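Local coordinates for glycosyl hydrolase family 62 protein (Coprinopsis cinerea, PDB 5B6T) that probably hydrolyses alpha-L-arabinofuranosyl side groups from arabinoxylan, as an alpha-L-arabinofuranosidase of glycoside hydrolase family 62, at residues L13-I26 against W60-Q73. Numbering follows the deposited sequence. Where two conformers were deposited one is given.
Sequences LIGPKSDSRRIQGI and WAQAGSASFYYLDQ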
loop_
_atom_site.group_PDB
_atom_site.type_symbol
_atom_site.label_atom_id
_atom_site.label_comp_id
_atom_site.label_asym_id
_atom_site.label_seq_id
_atom_site.Cartn_x
_atom_site.Cartn_y
_atom_site.Cartn_z
ATOM N N LEU A 13 -1.864 6.737 -15.295
ATOM C CA LEU A 13 -3.112 6.112 -15.696
ATOM C C LEU A 13 -4.305 6.749 -15.001
ATOM O O LEU A 13 -5.377 6.897 -15.611
ATOM C CB LEU A 13 -3.110 4.618 -15.404
ATOM C CG LEU A 13 -2.027 3.794 -16.127
ATOM C CD1 LEU A 13 -2.052 2.360 -15.652
ATOM C CD2 LEU A 13 -2.117 3.877 -17.644
ATOM N N ILE A 14 -4.143 7.060 -13.716
ATOM C CA ILE A 14 -5.258 7.587 -12.913
ATOM C C ILE A 14 -4.808 8.851 -12.168
ATOM O O ILE A 14 -3.844 8.850 -11.435
ATOM C CB ILE A 14 -5.771 6.573 -11.876
ATOM C CG1 ILE A 14 -6.353 5.336 -12.558
ATOM C CG2 ILE A 14 -6.834 7.205 -10.976
ATOM C CD1 ILE A 14 -6.554 4.157 -11.623
ATOM N N GLY A 15 -5.544 9.945 -12.393
ATOM C CA GLY A 15 -5.381 11.147 -11.623
ATOM C C GLY A 15 -6.730 11.678 -11.165
ATOM O O GLY A 15 -7.773 11.065 -11.409
ATOM N N PRO A 16 -6.705 12.830 -10.484
ATOM C CA PRO A 16 -7.908 13.403 -9.916
ATOM C C PRO A 16 -8.922 13.786 -10.984
ATOM O O PRO A 16 -8.560 14.128 -12.095
ATOM C CB PRO A 16 -7.411 14.674 -9.228
ATOM C CG PRO A 16 -5.985 14.474 -8.979
ATOM C CD PRO A 16 -5.498 13.582 -10.093
ATOM N N LYS A 17 -10.194 13.770 -10.603
ATOM C CA LYS A 17 -11.242 14.314 -11.457
ATOM C C LYS A 17 -11.225 15.828 -11.373
ATOM O O LYS A 17 -10.682 16.408 -10.438
ATOM C CB LYS A 17 -12.607 13.806 -11.012
ATOM C CG LYS A 17 -12.746 12.297 -11.133
ATOM C CD LYS A 17 -12.676 11.835 -12.585
ATOM C CE LYS A 17 -12.905 10.329 -12.671
ATOM N NZ LYS A 17 -12.572 9.803 -14.003
ATOM N N SER A 18 -11.778 16.467 -12.405
ATOM C CA SER A 18 -11.992 17.901 -12.389
ATOM C C SER A 18 -13.390 18.176 -11.876
ATOM O O SER A 18 -14.320 18.306 -12.646
ATOM C CB SER A 18 -11.841 18.488 -13.779
ATOM O OG SER A 18 -11.895 19.891 -13.686
ATOM N N ASP A 19 -13.531 18.192 -10.570
ATOM C CA ASP A 19 -14.800 18.455 -9.902
ATOM C C ASP A 19 -14.545 19.396 -8.749
ATOM O O ASP A 19 -13.393 19.844 -8.514
ATOM C CB ASP A 19 -15.472 17.140 -9.496
ATOM C CG ASP A 19 -14.665 16.321 -8.473
ATOM O OD1 ASP A 19 -13.882 16.908 -7.711
ATOM O OD2 ASP A 19 -14.900 15.084 -8.437
ATOM N N SER A 20 -15.613 19.764 -8.026
ATOM C CA SER A 20 -15.461 20.798 -7.001
ATOM C C SER A 20 -14.550 20.409 -5.848
ATOM O O SER A 20 -14.103 21.272 -5.114
ATOM C CB SER A 20 -16.804 21.264 -6.461
ATOM O OG SER A 20 -17.547 20.207 -5.913
ATOM N N ARG A 21 -14.267 19.111 -5.697
ATOM C CA ARG A 21 -13.372 18.667 -4.625
ATOM C C ARG A 21 -11.939 19.123 -4.862
ATOM O O ARG A 21 -11.179 19.250 -3.918
ATOM C CB ARG A 21 -13.442 17.137 -4.427
ATOM C CG ARG A 21 -14.809 16.672 -3.941
ATOM C CD ARG A 21 -14.893 15.163 -3.811
ATOM N NE ARG A 21 -16.198 14.785 -3.295
ATOM C CZ ARG A 21 -16.405 14.027 -2.216
ATOM N NH1 ARG A 21 -15.389 13.521 -1.533
ATOM N NH2 ARG A 21 -17.646 13.748 -1.844
ATOM N N ARG A 22 -11.582 19.425 -6.114
ATOM C CA ARG A 22 -10.236 19.947 -6.437
ATOM C C ARG A 22 -9.153 19.111 -5.763
ATOM O O ARG A 22 -8.236 19.636 -5.153
ATOM C CB ARG A 22 -10.043 21.408 -6.009
ATOM C CG ARG A 22 -11.084 22.388 -6.500
ATOM C CD ARG A 22 -11.110 22.472 -7.975
ATOM N NE ARG A 22 -12.124 23.425 -8.450
ATOM C CZ ARG A 22 -12.809 23.278 -9.578
ATOM N NH1 ARG A 22 -12.633 22.195 -10.341
ATOM N NH2 ARG A 22 -13.696 24.202 -9.928
ATOM N N ILE A 23 -9.310 17.792 -5.843
ATOM C CA ILE A 23 -8.316 16.859 -5.325
ATOM C C ILE A 23 -7.002 17.084 -6.110
ATOM O O ILE A 23 -7.002 17.240 -7.325
ATOM C CB ILE A 23 -8.823 15.391 -5.446
ATOM C CG1 ILE A 23 -10.099 15.156 -4.612
ATOM C CG2 ILE A 23 -7.724 14.401 -5.056
ATOM C CD1 ILE A 23 -10.067 15.664 -3.194
ATOM N N GLN A 24 -5.886 17.136 -5.401
ATOM C CA GLN A 24 -4.593 17.407 -6.011
ATOM C C GLN A 24 -3.803 16.129 -6.348
ATOM O O GLN A 24 -3.158 16.072 -7.391
ATOM C CB GLN A 24 -3.791 18.358 -5.116
ATOM C CG GLN A 24 -4.479 19.747 -5.088
ATOM C CD GLN A 24 -3.962 20.774 -4.065
ATOM O OE1 GLN A 24 -3.755 21.951 -4.420
ATOM N NE2 GLN A 24 -3.804 20.380 -2.820
ATOM N N GLY A 25 -3.888 15.105 -5.499
ATOM C CA GLY A 25 -3.189 13.852 -5.730
ATOM C C GLY A 25 -4.119 12.655 -5.523
ATOM O O GLY A 25 -5.009 12.684 -4.668
ATOM N N ILE A 26 -3.900 11.597 -6.302
ATOM C CA ILE A 26 -4.527 10.278 -6.067
ATOM C C ILE A 26 -3.380 9.374 -5.674
ATOM O O ILE A 26 -2.376 9.321 -6.365
ATOM C CB ILE A 26 -5.239 9.732 -7.313
ATOM C CG1 ILE A 26 -6.354 10.679 -7.724
ATOM C CG2 ILE A 26 -5.745 8.317 -7.110
ATOM C CD1 ILE A 26 -7.451 10.856 -6.723
ATOM N N TRP A 60 -7.029 -1.951 -18.179
ATOM C CA TRP A 60 -6.133 -0.872 -17.756
ATOM C C TRP A 60 -6.208 0.354 -18.692
ATOM O O TRP A 60 -5.977 1.479 -18.265
ATOM C CB TRP A 60 -4.689 -1.367 -17.658
ATOM C CG TRP A 60 -4.420 -2.304 -16.522
ATOM C CD1 TRP A 60 -4.149 -3.644 -16.587
ATOM C CD2 TRP A 60 -4.362 -1.959 -15.136
ATOM N NE1 TRP A 60 -3.921 -4.147 -15.339
ATOM C CE2 TRP A 60 -4.052 -3.134 -14.425
ATOM C CE3 TRP A 60 -4.508 -0.762 -14.431
ATOM C CZ2 TRP A 60 -3.932 -3.152 -13.032
ATOM C CZ3 TRP A 60 -4.396 -0.795 -13.059
ATOM C CH2 TRP A 60 -4.101 -1.971 -12.379
ATOM N N ALA A 61 -6.549 0.118 -19.957
ATOM C CA ALA A 61 -6.800 1.208 -20.920
ATOM C C ALA A 61 -8.001 2.084 -20.558
ATOM O O ALA A 61 -8.159 3.174 -21.097
ATOM C CB ALA A 61 -6.987 0.644 -22.330
ATOM N N GLN A 62 -8.879 1.594 -19.709
ATOM C CA GLN A 62 -10.054 2.369 -19.336
ATOM C C GLN A 62 -9.925 2.916 -17.912
ATOM O O GLN A 62 -10.879 3.487 -17.383
ATOM C CB GLN A 62 -11.326 1.519 -19.453
ATOM C CG GLN A 62 -11.673 1.064 -20.874
ATOM C CD GLN A 62 -13.044 0.396 -20.944
ATOM O OE1 GLN A 62 -13.156 -0.828 -20.915
ATOM N NE2 GLN A 62 -14.103 1.212 -21.007
ATOM N N ALA A 63 -8.779 2.704 -17.261
ATOM C CA ALA A 63 -8.624 3.176 -15.880
ATOM C C ALA A 63 -8.821 4.680 -15.740
ATOM O O ALA A 63 -9.480 5.131 -14.803
ATOM C CB ALA A 63 -7.276 2.774 -15.313
ATOM N N GLY A 64 -8.257 5.435 -16.666
ATOM C CA GLY A 64 -8.346 6.905 -16.595
ATOM C C GLY A 64 -9.754 7.454 -16.716
ATOM O O GLY A 64 -10.055 8.510 -16.150
ATOM N N SER A 65 -10.618 6.760 -17.455
ATOM C CA SER A 65 -12.001 7.206 -17.665
ATOM C C SER A 65 -13.003 6.638 -16.653
ATOM O O SER A 65 -14.174 7.034 -16.650
ATOM C CB SER A 65 -12.440 6.868 -19.087
ATOM O OG SER A 65 -12.461 5.482 -19.295
ATOM N N ALA A 66 -12.539 5.760 -15.763
ATOM C CA ALA A 66 -13.397 5.155 -14.772
ATOM C C ALA A 66 -13.941 6.220 -13.810
ATOM O O ALA A 66 -13.201 7.100 -13.420
ATOM C CB ALA A 66 -12.616 4.097 -14.015
ATOM N N SER A 67 -15.215 6.131 -13.448
ATOM C CA SER A 67 -15.809 7.007 -12.456
ATOM C C SER A 67 -15.201 6.751 -11.070
ATOM O O SER A 67 -14.693 5.664 -10.777
ATOM C CB SER A 67 -17.319 6.771 -12.371
ATOM O OG SER A 67 -17.604 5.404 -12.129
ATOM N N PHE A 68 -15.237 7.784 -10.259
ATOM C CA PHE A 68 -14.873 7.689 -8.856
ATOM C C PHE A 68 -16.125 7.495 -8.021
ATOM O O PHE A 68 -17.147 8.149 -8.263
ATOM C CB PHE A 68 -14.212 8.984 -8.422
ATOM C CG PHE A 68 -12.764 9.139 -8.844
ATOM C CD1 PHE A 68 -12.134 8.247 -9.720
ATOM C CD2 PHE A 68 -12.014 10.178 -8.315
ATOM C CE1 PHE A 68 -10.801 8.423 -10.084
ATOM C CE2 PHE A 68 -10.685 10.347 -8.660
ATOM C CZ PHE A 68 -10.074 9.457 -9.548
ATOM N N TYR A 69 -16.045 6.630 -7.016
ATOM C CA TYR A 69 -17.040 6.631 -5.932
ATOM C C TYR A 69 -16.316 7.140 -4.710
ATOM O O TYR A 69 -15.469 6.435 -4.126
ATOM C CB TYR A 69 -17.670 5.236 -5.661
ATOM C CG TYR A 69 -18.926 5.331 -4.834
ATOM C CD1 TYR A 69 -18.865 5.564 -3.486
ATOM C CD2 TYR A 69 -20.179 5.151 -5.415
ATOM C CE1 TYR A 69 -20.035 5.671 -2.735
ATOM C CE2 TYR A 69 -21.342 5.241 -4.672
ATOM C CZ TYR A 69 -21.256 5.501 -3.333
ATOM O OH TYR A 69 -22.410 5.636 -2.573
ATOM N N TYR A 70 -16.681 8.348 -4.277
ATOM C CA TYR A 70 -16.103 8.940 -3.084
ATOM C C TYR A 70 -16.685 8.271 -1.829
ATOM O O TYR A 70 -17.885 8.323 -1.578
ATOM C CB TYR A 70 -16.365 10.432 -3.084
ATOM C CG TYR A 70 -15.615 11.183 -4.170
ATOM C CD1 TYR A 70 -14.235 11.318 -4.120
ATOM C CD2 TYR A 70 -16.292 11.777 -5.239
ATOM C CE1 TYR A 70 -13.529 11.992 -5.121
ATOM C CE2 TYR A 70 -15.606 12.453 -6.227
ATOM C CZ TYR A 70 -14.222 12.576 -6.160
ATOM O OH TYR A 70 -13.503 13.291 -7.114
ATOM N N LEU A 71 -15.819 7.618 -1.049
ATOM C CA LEU A 71 -16.304 6.747 0.015
ATOM C C LEU A 71 -16.844 7.502 1.217
ATOM O O LEU A 71 -17.458 6.889 2.097
ATOM C CB LEU A 71 -15.245 5.718 0.422
ATOM C CG LEU A 71 -14.921 4.706 -0.669
ATOM C CD1 LEU A 71 -13.728 3.867 -0.229
ATOM C CD2 LEU A 71 -16.124 3.814 -0.987
ATOM N N ASP A 72 -16.673 8.823 1.239
ATOM C CA ASP A 72 -17.345 9.620 2.271
ATOM C C ASP A 72 -18.872 9.626 2.131
ATOM O O ASP A 72 -19.573 10.015 3.065
ATOM C CB ASP A 72 -16.752 11.044 2.366
ATOM C CG ASP A 72 -16.975 11.907 1.105
ATOM O OD1 ASP A 72 -17.872 11.662 0.323
ATOM O OD2 ASP A 72 -16.291 12.958 0.997
ATOM N N GLN A 73 -19.385 9.153 1.001
ATOM C CA GLN A 73 -20.819 8.948 0.804
ATOM C C GLN A 73 -21.364 7.648 1.434
ATOM O O GLN A 73 -22.591 7.465 1.548
ATOM C CB GLN A 73 -21.183 9.022 -0.693
ATOM C CG GLN A 73 -20.837 10.349 -1.327
ATOM C CD GLN A 73 -21.457 11.523 -0.622
ATOM O OE1 GLN A 73 -20.759 12.333 0.028
ATOM N NE2 GLN A 73 -22.754 11.626 -0.714
HETATM O O HOH W 1 -9.414 9.600 -13.180
HETATM O O HOH W 2 -7.416 10.200 -14.737
HETATM O O HOH W 3 -10.857 13.623 -7.839
#
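In the five-bladed beta-propeller fold of this glycosidase family, one four-stranded antiparallel blade has 25-34 and 68-70 as its outermost strands, and here the loop leading into 25-34 lies along the 68-70 strand and its flanking turns, with Arg-21 laid over Tyr-70. The Arg-21 guanidinium stacks flat on the Tyr-70 ring, planes 7° apart and centres 3.9 Å apart, a cation-pi contact. The arginine chain, extended from CG to NE, lays CD over the ring centre and the guanidinium over its CG side, so that NH1 and NH2 point to Asp-72. There it grips end-on: Arg-21 NH2 lies 3.0 Å from Asp-72 OD1, nearly straight and on the syn lone pair, whereas NH1 meets OD2 of the same carboxylate at 2.7 Å from above its plane. An alanine in place of Arg-21 is likely to bare this face of Tyr-70 and leave the Asp-72 carboxylate without its positive mate. Asp-19 holds the phenol too: Tyr-70 OH donates to Asp-19 OD2 at 2.6 Å, while OD1 closes an Asx turn with the backbone N of Arg-21. Next along, Lys-17 bends at chi2 (-65°) and lays CG over a face of Phe-68, bringing NZ to the carbonyl O of Ala-66 at 2.8 Å, above the carbonyl plane. Ile-14 CG2 reaches that ring's edge, its CG1 rests 3.9 Å from Ala-63 CB, and Ile-26 CD1 approaches Phe-68 obliquely; Val-53 and Ile-55 of the neighbouring strand pack on Phe-68 as well. At the edge of the Tyr-70 ring, in its plane, one water takes a bond from Lys-17 N and gives one to Tyr-70 OH, each 2.8 Å long.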